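Local coordinates for membrane-associated protein VP24 (Marburg virus - Musoke, Kenya, 1980, PDB 4OR8), which may act as a minor matrix protein of the virion, taking part in nucleocapsid assembly and budding, and interacts with the viral nucleoprotein, at residues B[41-46]-B[107-112]; B[85-88]-B[94-97]; B[137-140]-B[144-147]; B[173-178]-B[241-246]; B[193-196]-B[201-204]. All blocks are in the same frame, centred on the assembly; numbering follows the deposited sequence.

How the interactions relate
Following the chain from the N terminus, interaction 1 closes a loop of 60 residues by bringing 41-46, at the start of the three-stranded sheet, onto helix 104-115. Interaction 2 is nested inside that loop and lies apart, its nearest atoms about 13 Å from those of interaction 1. Interaction 3 follows in series, turning the loop 144-147 back onto the end of helix 127-142; it touches interaction 1 through Trp43 with Ser146 and Arg109 with Thr145. Interaction 4 then spans 62 residues between helices 161-178 and 240-244, and the hairpin of interaction 5 is nested within it. Helix 104-115 touches interactions 3, 4 and 5 alike.

Interaction 1: B[41-46]-B[107-112]; sequences ARWIKE and ALRILL
The indole of Trp43 and the side chain of Arg109 meet with the arginine lying over one face of the ring. Two parts of Arg109 do this. Its aliphatic CG stands 4.1 Å from the centroid of the six-membered ring of Trp43, close to the ring normal, a CH-pi contact. Its CZ lies 4.5 Å from the centroid of the five-membered ring of Trp43 and 16° off the normal, a cation-pi contact. The guanidinium is not stacked flat: its plane makes 77° with the indole, and its NH1 edge is presented to the ring, with Arg109 NH1 3.1 Å from Trp43 CD1. The extended run of Arg109 from CG to NE lets one side chain serve both rings. On the tryptophan side, chi1 of -179° carries the indole away from its own backbone N and out toward the helix.

Leucines on the same helix meet the benzo end. In the conformer described, Leu112 CD1 lies near the ring plane beside Trp43 CZ3, a close approach left doubtful by the side chain's second position, while Leu108 CD2 approaches CH2 of Trp43 obliquely at 4.2 Å. The far end of Arg109 has other partners: NH2 donates to the carbonyl oxygens of Thr145 and Trp139, which probably fixes the guanidinium's tilt against Trp43.

The four touching residues are buried. Trp43 also packs on Val54 and Trp56 of strand 51-56, Leu108 reaches Phe61 and Ile63 of strand 59-64, and Leu112 meets Val171 and Phe175 of helix 161-178; through Ala107 and Ile110, helix 104-115 also packs on strand 210-221.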
# COMPACT_ATOMS: atom_id res chain seq x y z
N ALA B 41 -22.60 -4.81 -14.99
CA ALA B 41 -22.43 -4.37 -16.37
C ALA B 41 -22.07 -2.89 -16.43
O ALA B 41 -21.91 -2.32 -17.51
CB ALA B 41 -23.68 -4.65 -17.18
N ARG B 42 -21.94 -2.26 -15.26
CA ARG B 42 -21.59 -0.85 -15.18
C ARG B 42 -20.18 -0.64 -14.65
O ARG B 42 -19.70 -1.40 -13.81
CB ARG B 42 -22.58 -0.11 -14.29
CG ARG B 42 -24.02 -0.10 -14.79
CD ARG B 42 -24.93 0.59 -13.79
NE ARG B 42 -25.88 -0.33 -13.18
CZ ARG B 42 -26.58 -0.05 -12.08
NH1 ARG B 42 -26.43 1.11 -11.47
NH2 ARG B 42 -27.42 -0.95 -11.59
N TRP B 43 -19.53 0.41 -15.14
CA TRP B 43 -18.23 0.83 -14.63
C TRP B 43 -18.30 2.32 -14.29
O TRP B 43 -17.98 3.17 -15.13
CB TRP B 43 -17.13 0.56 -15.66
CG TRP B 43 -15.76 0.95 -15.20
CD1 TRP B 43 -15.08 2.08 -15.54
CD2 TRP B 43 -14.90 0.21 -14.33
NE1 TRP B 43 -13.84 2.09 -14.93
CE2 TRP B 43 -13.71 0.95 -14.19
CE3 TRP B 43 -15.02 -1.01 -13.66
CZ2 TRP B 43 -12.65 0.51 -13.40
CZ3 TRP B 43 -13.96 -1.45 -12.88
CH2 TRP B 43 -12.79 -0.68 -12.75
N ILE B 44 -18.72 2.62 -13.07
CA ILE B 44 -18.98 4.00 -12.67
C ILE B 44 -17.79 4.67 -12.00
O ILE B 44 -17.59 4.55 -10.80
CB ILE B 44 -20.18 4.08 -11.70
CG1 ILE B 44 -21.34 3.21 -12.20
CG2 ILE B 44 -20.63 5.53 -11.53
CD1 ILE B 44 -21.92 3.65 -13.53
N LYS B 45 -16.99 5.38 -12.80
CA LYS B 45 -15.87 6.14 -12.26
C LYS B 45 -16.29 7.57 -11.98
O LYS B 45 -16.97 8.20 -12.79
CB LYS B 45 -14.69 6.13 -13.24
CG LYS B 45 -13.41 6.69 -12.64
CD LYS B 45 -12.47 7.23 -13.70
CE LYS B 45 -13.00 8.53 -14.28
NZ LYS B 45 -12.08 9.09 -15.31
N GLU B 46 -15.88 8.09 -10.83
CA GLU B 46 -16.18 9.47 -10.47
C GLU B 46 -15.13 10.02 -9.51
O GLU B 46 -14.75 9.34 -8.55
CB GLU B 46 -17.57 9.58 -9.86
CG GLU B 46 -17.89 8.51 -8.83
CD GLU B 46 -19.25 8.70 -8.19
OE1 GLU B 46 -19.78 9.84 -8.24
OE2 GLU B 46 -19.80 7.72 -7.64
N ALA B 107 -5.89 0.62 -14.72
CA ALA B 107 -5.10 -0.54 -14.33
C ALA B 107 -5.92 -1.46 -13.44
O ALA B 107 -5.77 -2.68 -13.49
CB ALA B 107 -3.83 -0.10 -13.62
N LEU B 108 -6.79 -0.86 -12.63
CA LEU B 108 -7.70 -1.64 -11.79
C LEU B 108 -8.68 -2.38 -12.68
O LEU B 108 -9.02 -3.53 -12.43
CB LEU B 108 -8.46 -0.74 -10.82
CG LEU B 108 -9.52 -1.46 -9.99
CD1 LEU B 108 -8.87 -2.42 -9.02
CD2 LEU B 108 -10.41 -0.48 -9.26
N ARG B 109 -9.14 -1.69 -13.72
CA ARG B 109 -10.09 -2.26 -14.67
C ARG B 109 -9.49 -3.50 -15.31
O ARG B 109 -10.15 -4.53 -15.44
CB ARG B 109 -10.46 -1.23 -15.73
CG ARG B 109 -11.60 -1.62 -16.64
CD ARG B 109 -11.80 -0.56 -17.72
NE ARG B 109 -12.72 -0.99 -18.77
CZ ARG B 109 -13.96 -0.56 -18.90
NH1 ARG B 109 -14.46 0.32 -18.04
NH2 ARG B 109 -14.72 -1.01 -19.90
N ILE B 110 -8.23 -3.39 -15.71
CA ILE B 110 -7.48 -4.50 -16.29
C ILE B 110 -7.36 -5.64 -15.29
O ILE B 110 -7.54 -6.81 -15.64
CB ILE B 110 -6.07 -4.04 -16.72
CG1 ILE B 110 -6.17 -3.10 -17.93
CG2 ILE B 110 -5.19 -5.23 -17.05
CD1 ILE B 110 -4.84 -2.60 -18.42
N LEU B 111 -7.08 -5.29 -14.04
CA LEU B 111 -6.91 -6.28 -12.98
C LEU B 111 -8.21 -7.04 -12.76
O LEU B 111 -8.21 -8.26 -12.58
CB LEU B 111 -6.45 -5.58 -11.70
CG LEU B 111 -5.78 -6.41 -10.60
CD1 LEU B 111 -4.92 -5.51 -9.73
CD2 LEU B 111 -6.83 -7.11 -9.75
N LEU B 112 -9.33 -6.32 -12.80
CA LEU B 112 -10.64 -6.93 -12.64
C LEU B 112 -10.95 -7.89 -13.78
O LEU B 112 -11.55 -8.94 -13.58
CB LEU B 112 -11.73 -5.87 -12.52
CG LEU B 112 -11.94 -5.32 -11.11
CD1 LEU B 112 -12.99 -4.24 -11.10
CD2 LEU B 112 -12.34 -6.45 -10.17

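Interaction 2: B[85-88]-B[94-97]; sequences QTRN and FKNP
Arg87 folds back from helix 84-89 toward the end of the next short helix, where its NH2 donates to the carbonyl oxygen of Phe94 at 3.2 Å. With chi2 anti, the bend at chi3 (67°) turns the guanidinium over this carbonyl. The bond is far from straight: the N-H...O angle is 136°, and the donor sits above the carbonyl plane, with the oxygen itself tilted out of the guanidinium plane.

Lys95 is bent at chi3 in the same sense and runs across Arg87 at about a right angle. Its CG lies over one guanidinium face, 3.5 Å from Arg87 NH2, and its CD packs 3.4 Å from the backbone O of Arg87. The methylenes make this contact, and Lys95 NZ stays 5.3 Å from Arg87 NH1. Phe94, with CG placed beside its backbone N (chi1 -61°), brings its ring toward Thr86, whose CG2 is 4.1 Å from Phe94 CE2. Thr86 OG1 bonds to Gln253 of the second subunit, placing the junction of helices 84-89 and 91-94 against that subunit.

Arg87 NE bonds to the carbonyl of Leu74, and NH1 weakly to Gln84. With three carbonyl or amide oxygens around it, the buried guanidinium probably has its charge partly offset by neutral acceptors; the Lys95 methylenes lie on one of its faces, with the ammonium further off.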
# COMPACT_ATOMS: atom_id res chain seq x y z
N GLN B 85 18.23 0.85 -10.17
CA GLN B 85 17.99 -0.58 -10.06
C GLN B 85 16.57 -0.91 -10.49
O GLN B 85 16.33 -1.90 -11.19
CB GLN B 85 18.23 -1.06 -8.62
CG GLN B 85 18.08 -2.56 -8.44
CD GLN B 85 18.32 -3.00 -7.01
OE1 GLN B 85 18.30 -2.19 -6.08
NE2 GLN B 85 18.55 -4.30 -6.82
N THR B 86 15.63 -0.06 -10.09
CA THR B 86 14.23 -0.22 -10.45
C THR B 86 14.04 -0.13 -11.96
O THR B 86 13.35 -0.95 -12.56
CB THR B 86 13.34 0.84 -9.76
OG1 THR B 86 13.49 0.73 -8.33
CG2 THR B 86 11.89 0.64 -10.12
N ARG B 87 14.67 0.87 -12.57
CA ARG B 87 14.61 1.05 -14.01
C ARG B 87 15.20 -0.16 -14.75
O ARG B 87 14.69 -0.57 -15.79
CB ARG B 87 15.32 2.33 -14.43
CG ARG B 87 14.77 3.59 -13.78
CD ARG B 87 15.35 4.85 -14.41
NE ARG B 87 14.91 5.03 -15.79
CZ ARG B 87 15.72 4.99 -16.85
NH1 ARG B 87 17.02 4.78 -16.69
NH2 ARG B 87 15.23 5.16 -18.07
N ASN B 88 16.27 -0.72 -14.20
CA ASN B 88 16.89 -1.90 -14.79
C ASN B 88 16.01 -3.14 -14.68
O ASN B 88 15.89 -3.92 -15.62
CB ASN B 88 18.26 -2.17 -14.17
CG ASN B 88 19.23 -1.03 -14.40
OD1 ASN B 88 20.07 -0.72 -13.55
ND2 ASN B 88 19.13 -0.39 -15.56
N PHE B 94 10.48 1.15 -18.10
CA PHE B 94 11.09 2.44 -17.78
C PHE B 94 12.19 2.87 -18.75
O PHE B 94 12.37 4.05 -19.01
CB PHE B 94 11.63 2.44 -16.36
CG PHE B 94 10.58 2.22 -15.31
CD1 PHE B 94 9.53 3.12 -15.17
CD2 PHE B 94 10.63 1.12 -14.47
CE1 PHE B 94 8.56 2.92 -14.21
CE2 PHE B 94 9.66 0.92 -13.51
CZ PHE B 94 8.63 1.82 -13.38
N LYS B 95 12.93 1.90 -19.28
CA LYS B 95 13.99 2.20 -20.23
C LYS B 95 13.53 1.94 -21.66
O LYS B 95 14.34 1.65 -22.55
CB LYS B 95 15.25 1.40 -19.88
CG LYS B 95 15.75 1.68 -18.47
CD LYS B 95 16.89 0.76 -18.09
CE LYS B 95 18.12 1.06 -18.91
NZ LYS B 95 19.30 0.32 -18.38
N ASN B 96 12.23 2.04 -21.87
CA ASN B 96 11.62 2.00 -23.19
C ASN B 96 10.66 3.17 -23.32
O ASN B 96 9.59 3.17 -22.72
CB ASN B 96 10.88 0.69 -23.40
CG ASN B 96 10.05 0.68 -24.67
OD1 ASN B 96 10.36 1.38 -25.64
ND2 ASN B 96 8.97 -0.10 -24.67
N PRO B 97 11.05 4.19 -24.11
CA PRO B 97 10.26 5.42 -24.24
C PRO B 97 8.89 5.19 -24.88
O PRO B 97 7.98 5.99 -24.67
CB PRO B 97 11.13 6.30 -25.15
CG PRO B 97 12.51 5.74 -25.02
CD PRO B 97 12.32 4.27 -24.85

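Interaction 3: B[137-140]-B[144-147]; sequences SEWL and VTSA
The indole N-H of Trp139 points at Thr145 and meets two of its oxygens. The stronger bond is to the hydroxyl: Trp139 NE1 donates to Thr145 OG1 at 3.0 Å with an N-H...O angle of 146°. That oxygen lies in the ring plane, only 4° out of it, so the approach is edge-on. The second bond, from Trp139 NE1 to the carbonyl Thr145 O, is weak and bent, at 3.3 Å. One N-H is thus divided between a side-chain and a backbone acceptor of one residue. The threonine torsion makes this possible: chi1 of 61° sets OG1 between its own backbone N and carbonyl carbon, bringing it to the same side as the peptide oxygen.

Around this polar point the chain of 144-147 curls past the indole edge. Ser146 O stands near the ring plane 3.8 Å from Trp139 CZ2, and Ala147 O comes obliquely to within 3.6 Å of Trp139 NE1. Within the helix itself, Leu140 CD2 lies over part of one indole face, and Arg109 of helix 104-115 makes a cation-pi contact with the ring. Ser146 O also receives the backbone N-H of Trp43, tying the loop to the strand that begins beyond it.

Thr145 OG1 accepts the indole N-H and is also weakly bonded to Glu143 OE1, so its hydroxyl probably links the ring to that carboxylate. A buried indole N-H is in this way satisfied by a residue on the exposed side, in the loop leaving helix 127-142.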
# COMPACT_ATOMS: atom_id res chain seq x y z
N SER B 137 -15.50 -9.86 -18.98
CA SER B 137 -14.05 -9.86 -18.89
C SER B 137 -13.41 -9.16 -20.08
O SER B 137 -12.50 -8.36 -19.92
CB SER B 137 -13.52 -11.29 -18.75
OG SER B 137 -12.12 -11.28 -18.58
N GLU B 138 -13.89 -9.48 -21.28
CA GLU B 138 -13.37 -8.86 -22.50
C GLU B 138 -13.65 -7.37 -22.50
O GLU B 138 -12.82 -6.57 -22.93
CB GLU B 138 -13.98 -9.51 -23.75
CG GLU B 138 -13.40 -10.87 -24.09
CD GLU B 138 -13.95 -11.45 -25.38
OE1 GLU B 138 -14.95 -10.91 -25.90
OE2 GLU B 138 -13.38 -12.44 -25.88
N TRP B 139 -14.83 -6.99 -22.01
CA TRP B 139 -15.22 -5.60 -21.92
C TRP B 139 -14.31 -4.80 -20.99
O TRP B 139 -13.96 -3.66 -21.27
CB TRP B 139 -16.68 -5.49 -21.46
CG TRP B 139 -17.05 -4.14 -20.95
CD1 TRP B 139 -17.04 -2.96 -21.65
CD2 TRP B 139 -17.51 -3.81 -19.63
NE1 TRP B 139 -17.46 -1.93 -20.84
CE2 TRP B 139 -17.75 -2.43 -19.60
CE3 TRP B 139 -17.74 -4.56 -18.48
CZ2 TRP B 139 -18.21 -1.77 -18.46
CZ3 TRP B 139 -18.20 -3.91 -17.34
CH2 TRP B 139 -18.42 -2.53 -17.34
N LEU B 140 -13.90 -5.42 -19.89
CA LEU B 140 -13.03 -4.76 -18.93
C LEU B 140 -11.60 -4.64 -19.44
O LEU B 140 -10.92 -3.65 -19.18
CB LEU B 140 -13.07 -5.48 -17.58
CG LEU B 140 -14.40 -5.39 -16.83
CD1 LEU B 140 -14.45 -6.42 -15.72
CD2 LEU B 140 -14.60 -4.00 -16.27
N VAL B 144 -12.91 0.90 -22.43
CA VAL B 144 -12.85 1.86 -21.34
C VAL B 144 -14.23 2.48 -21.14
O VAL B 144 -14.39 3.42 -20.35
CB VAL B 144 -11.82 2.97 -21.61
CG1 VAL B 144 -10.42 2.39 -21.70
CG2 VAL B 144 -12.18 3.73 -22.88
N THR B 145 -15.21 1.96 -21.86
CA THR B 145 -16.58 2.44 -21.77
C THR B 145 -17.18 2.11 -20.41
O THR B 145 -16.80 1.12 -19.77
CB THR B 145 -17.45 1.82 -22.87
OG1 THR B 145 -17.47 0.40 -22.72
CG2 THR B 145 -16.89 2.17 -24.24
N SER B 146 -18.12 2.93 -19.96
CA SER B 146 -18.69 2.80 -18.63
C SER B 146 -19.77 1.72 -18.55
O SER B 146 -20.16 1.31 -17.45
CB SER B 146 -19.27 4.14 -18.16
OG SER B 146 -20.25 4.62 -19.06
N ALA B 147 -20.24 1.25 -19.70
CA ALA B 147 -21.29 0.24 -19.71
C ALA B 147 -21.12 -0.80 -20.81
O ALA B 147 -20.63 -0.51 -21.90
CB ALA B 147 -22.66 0.89 -19.80

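Interaction 4: B[173-178]-B[241-246]; sequences NFFNKM and AVLREH
Leu243 stands over one face of the Phe175 ring, and this is the tight half of the contact. Its CD2 is 3.8 Å from the ring centroid and 19° off the normal, a CH-pi contact displaced toward the rim, with Phe175 CE1 the nearest ring atom to Leu243 CD2 at 3.6 Å. The two side chains run at about a right angle, so the methyl and not the length of the leucine meets the ring. The other branch, CD1, touches the methyl CE of Met178 at 3.6 Å. A turn at chi3 (55°) brings that methyl round to the leucine, and the two branches are thereby shared between an aromatic and a thioether.

His246 forms the looser, partly exposed side. Of its side chain only CB comes near Phe175, 4.0 Å from CD2 of that ring; the closer atom is the backbone O of His246, 3.4 Å from Phe175 CD2 at the ring edge. The two side chains run side by side in the same direction. The polar end of His246 turns elsewhere, NE2 bonding to the carbonyl of Val60.

Leu111 of helix 104-115 and Phe61 of strand 59-64 also touch Phe175. Phe211 of strand 210-221 meets both Met178 and Leu243, so helices 161-178 and 240-244 join over a core bounded by helix 104-115 and both sheets, with the second subunit packing on Ala241, Arg244 and Glu245.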
# COMPACT_ATOMS: atom_id res chain seq x y z
N ASN B 173 -11.80 -13.25 -3.57
CA ASN B 173 -10.86 -14.36 -3.42
C ASN B 173 -9.60 -14.14 -4.25
O ASN B 173 -8.49 -14.44 -3.79
CB ASN B 173 -11.53 -15.68 -3.81
CG ASN B 173 -10.58 -16.85 -3.77
OD1 ASN B 173 -10.16 -17.35 -4.82
ND2 ASN B 173 -10.24 -17.31 -2.58
N PHE B 174 -9.76 -13.61 -5.45
CA PHE B 174 -8.62 -13.33 -6.32
C PHE B 174 -7.77 -12.21 -5.75
O PHE B 174 -6.54 -12.26 -5.82
CB PHE B 174 -9.09 -12.97 -7.73
CG PHE B 174 -7.96 -12.67 -8.68
CD1 PHE B 174 -7.31 -13.70 -9.34
CD2 PHE B 174 -7.55 -11.37 -8.91
CE1 PHE B 174 -6.28 -13.44 -10.21
CE2 PHE B 174 -6.52 -11.10 -9.79
CZ PHE B 174 -5.88 -12.14 -10.44
N PHE B 175 -8.42 -11.20 -5.19
CA PHE B 175 -7.71 -10.10 -4.54
C PHE B 175 -6.89 -10.65 -3.39
O PHE B 175 -5.74 -10.27 -3.20
CB PHE B 175 -8.70 -9.06 -4.01
CG PHE B 175 -9.32 -8.22 -5.08
CD1 PHE B 175 -8.74 -8.12 -6.33
CD2 PHE B 175 -10.48 -7.52 -4.82
CE1 PHE B 175 -9.32 -7.33 -7.31
CE2 PHE B 175 -11.06 -6.73 -5.80
CZ PHE B 175 -10.48 -6.64 -7.05
N ASN B 176 -7.50 -11.57 -2.65
CA ASN B 176 -6.85 -12.17 -1.49
C ASN B 176 -5.62 -12.99 -1.86
O ASN B 176 -4.62 -12.98 -1.13
CB ASN B 176 -7.84 -13.03 -0.72
CG ASN B 176 -7.20 -13.73 0.46
OD1 ASN B 176 -7.07 -13.16 1.54
ND2 ASN B 176 -6.79 -14.98 0.26
N LYS B 177 -5.68 -13.71 -2.97
CA LYS B 177 -4.55 -14.53 -3.37
C LYS B 177 -3.43 -13.68 -3.98
O LYS B 177 -2.28 -14.09 -4.02
CB LYS B 177 -4.98 -15.66 -4.32
CG LYS B 177 -5.49 -15.22 -5.67
CD LYS B 177 -6.45 -16.24 -6.26
CE LYS B 177 -5.88 -17.64 -6.23
NZ LYS B 177 -6.82 -18.64 -6.82
N MET B 178 -3.79 -12.48 -4.43
CA MET B 178 -2.79 -11.52 -4.90
C MET B 178 -1.89 -11.06 -3.76
O MET B 178 -0.73 -10.72 -3.97
CB MET B 178 -3.47 -10.30 -5.52
CG MET B 178 -4.09 -10.55 -6.88
SD MET B 178 -4.74 -9.00 -7.55
CE MET B 178 -3.27 -7.98 -7.47
N ALA B 241 -3.96 -0.37 -0.95
CA ALA B 241 -5.19 -0.10 -0.21
C ALA B 241 -6.46 -0.35 -1.04
O ALA B 241 -7.49 -0.75 -0.51
CB ALA B 241 -5.18 1.31 0.33
N VAL B 242 -6.36 -0.11 -2.34
CA VAL B 242 -7.48 -0.33 -3.26
C VAL B 242 -8.02 -1.75 -3.17
O VAL B 242 -9.23 -1.97 -3.14
CB VAL B 242 -7.05 -0.06 -4.72
CG1 VAL B 242 -8.14 -0.48 -5.68
CG2 VAL B 242 -6.68 1.40 -4.91
N LEU B 243 -7.10 -2.71 -3.10
CA LEU B 243 -7.48 -4.12 -3.09
C LEU B 243 -7.59 -4.69 -1.67
O LEU B 243 -8.35 -5.63 -1.43
CB LEU B 243 -6.48 -4.94 -3.91
CG LEU B 243 -6.24 -4.43 -5.33
CD1 LEU B 243 -5.20 -5.27 -6.04
CD2 LEU B 243 -7.54 -4.43 -6.11
N ARG B 244 -6.83 -4.12 -0.74
CA ARG B 244 -6.84 -4.62 0.64
C ARG B 244 -8.20 -4.39 1.30
O ARG B 244 -8.61 -5.16 2.16
CB ARG B 244 -5.73 -3.95 1.46
CG ARG B 244 -5.60 -4.51 2.86
CD ARG B 244 -4.39 -3.93 3.56
NE ARG B 244 -3.14 -4.34 2.94
CZ ARG B 244 -2.60 -5.55 3.08
NH1 ARG B 244 -3.22 -6.48 3.80
NH2 ARG B 244 -1.45 -5.84 2.49
N GLU B 245 -8.88 -3.34 0.87
CA GLU B 245 -10.23 -3.05 1.34
C GLU B 245 -11.20 -4.17 1.00
O GLU B 245 -12.20 -4.37 1.68
CB GLU B 245 -10.70 -1.73 0.73
CG GLU B 245 -12.09 -1.29 1.17
CD GLU B 245 -12.47 0.07 0.61
OE1 GLU B 245 -11.58 0.76 0.07
OE2 GLU B 245 -13.66 0.44 0.71
N HIS B 246 -10.89 -4.92 -0.06
CA HIS B 246 -11.79 -5.96 -0.55
C HIS B 246 -11.12 -7.33 -0.68
O HIS B 246 -11.44 -8.09 -1.59
CB HIS B 246 -12.37 -5.56 -1.91
CG HIS B 246 -12.99 -4.19 -1.92
ND1 HIS B 246 -14.21 -3.92 -1.34
CD2 HIS B 246 -12.55 -3.02 -2.44
CE1 HIS B 246 -14.49 -2.64 -1.50
NE2 HIS B 246 -13.50 -2.07 -2.16

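Interaction 5: B[193-196]-B[201-204]; sequences IEIK and QIII
Glu194 and Ile203, partners across the strands, run side by side, and with CG and CG1 both beside the backbone N (chi1 -53° in Glu194, -69° in Ile203) Glu194 CG meets Ile203 CG1 at 3.6 Å. Next to them, Lys196 bends at chi2 (81°), which brings its chain alongside the extended Gln201; Lys196 CE lies 3.7 Å from Gln201 NE2. Glu194 and Gln201 also point the same way, though their carboxylate and amide planes are steeply turned against each other.

The backbones form a beta hairpin, strands 192-196 and 201-206, running antiparallel; the segments 193-196 and 201-204 approach to 4.8 Å between axes. Ile193 with Ile204 and Ile195 with Ile202 are the hydrogen-bonded pairs. Each is doubly linked: Ile204 N donates to Ile193 O at 2.9 Å, and Ile202 N donates to Ile195 O at 2.8 Å, each with its reciprocal bond. At the non-hydrogen-bonded pair Glu194 with Ile203, Glu194 CA makes a CA-H...O contact of 3.4 Å with Ile202 O.

Ile193, Ile195, Ile202 and Ile204 share the opposite face, where Ile195 CG2 is 3.8 Å from Ile202 CB. Ile202 and Ile204 continue onto Val114 and Leu111 of helix 104-115. Strand 192-196 is outermost in its own chain, but Ile193 and Glu194 pair antiparallel with a strand of the second subunit, whose Ser19 bonds to Glu194 OE2.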
# COMPACT_ATOMS: atom_id res chain seq x y z
N ILE B 193 2.19 -12.52 -11.26
CA ILE B 193 1.22 -13.41 -11.87
C ILE B 193 1.09 -13.06 -13.34
O ILE B 193 0.74 -11.93 -13.68
CB ILE B 193 -0.16 -13.28 -11.21
CG1 ILE B 193 -0.08 -13.60 -9.72
CG2 ILE B 193 -1.15 -14.20 -11.89
CD1 ILE B 193 -1.35 -13.29 -8.98
N GLU B 194 1.37 -14.02 -14.21
CA GLU B 194 1.27 -13.79 -15.65
C GLU B 194 0.08 -14.53 -16.23
O GLU B 194 -0.31 -15.58 -15.75
CB GLU B 194 2.54 -14.22 -16.36
CG GLU B 194 3.80 -13.62 -15.78
CD GLU B 194 5.01 -13.89 -16.64
OE1 GLU B 194 4.84 -14.37 -17.77
OE2 GLU B 194 6.14 -13.62 -16.17
N ILE B 195 -0.49 -13.96 -17.29
CA ILE B 195 -1.63 -14.57 -17.96
C ILE B 195 -1.73 -14.04 -19.39
O ILE B 195 -1.31 -12.92 -19.67
CB ILE B 195 -2.94 -14.30 -17.17
CG1 ILE B 195 -4.08 -15.16 -17.70
CG2 ILE B 195 -3.30 -12.82 -17.21
CD1 ILE B 195 -5.33 -15.08 -16.86
N LYS B 196 -2.26 -14.86 -20.29
CA LYS B 196 -2.62 -14.41 -21.63
C LYS B 196 -4.13 -14.38 -21.74
O LYS B 196 -4.80 -15.35 -21.39
CB LYS B 196 -2.03 -15.32 -22.71
CG LYS B 196 -0.57 -15.07 -23.03
CD LYS B 196 0.35 -15.73 -22.03
CE LYS B 196 1.80 -15.71 -22.50
NZ LYS B 196 2.71 -16.34 -21.52
N GLN B 201 -0.58 -10.26 -23.48
CA GLN B 201 0.09 -10.76 -22.29
C GLN B 201 -0.03 -9.79 -21.13
O GLN B 201 0.43 -8.65 -21.21
CB GLN B 201 1.56 -11.04 -22.59
CG GLN B 201 2.23 -11.91 -21.55
CD GLN B 201 3.74 -11.99 -21.73
OE1 GLN B 201 4.39 -10.97 -21.98
NE2 GLN B 201 4.29 -13.19 -21.60
N ILE B 202 -0.64 -10.24 -20.04
CA ILE B 202 -0.82 -9.40 -18.86
C ILE B 202 0.02 -9.90 -17.69
O ILE B 202 -0.00 -11.08 -17.36
CB ILE B 202 -2.30 -9.35 -18.44
CG1 ILE B 202 -3.17 -8.88 -19.62
CG2 ILE B 202 -2.49 -8.44 -17.24
CD1 ILE B 202 -4.64 -8.85 -19.31
N ILE B 203 0.76 -8.99 -17.07
CA ILE B 203 1.62 -9.33 -15.94
C ILE B 203 1.38 -8.42 -14.73
O ILE B 203 1.53 -7.20 -14.83
CB ILE B 203 3.11 -9.28 -16.32
CG1 ILE B 203 3.44 -10.41 -17.29
CG2 ILE B 203 3.98 -9.38 -15.08
CD1 ILE B 203 3.88 -9.96 -18.66
N ILE B 204 1.03 -9.02 -13.60
CA ILE B 204 0.81 -8.28 -12.37
C ILE B 204 1.91 -8.57 -11.35
O ILE B 204 2.09 -9.71 -10.93
CB ILE B 204 -0.54 -8.63 -11.74
CG1 ILE B 204 -1.67 -8.34 -12.74
CG2 ILE B 204 -0.76 -7.86 -10.45
CD1 ILE B 204 -3.01 -8.90 -12.32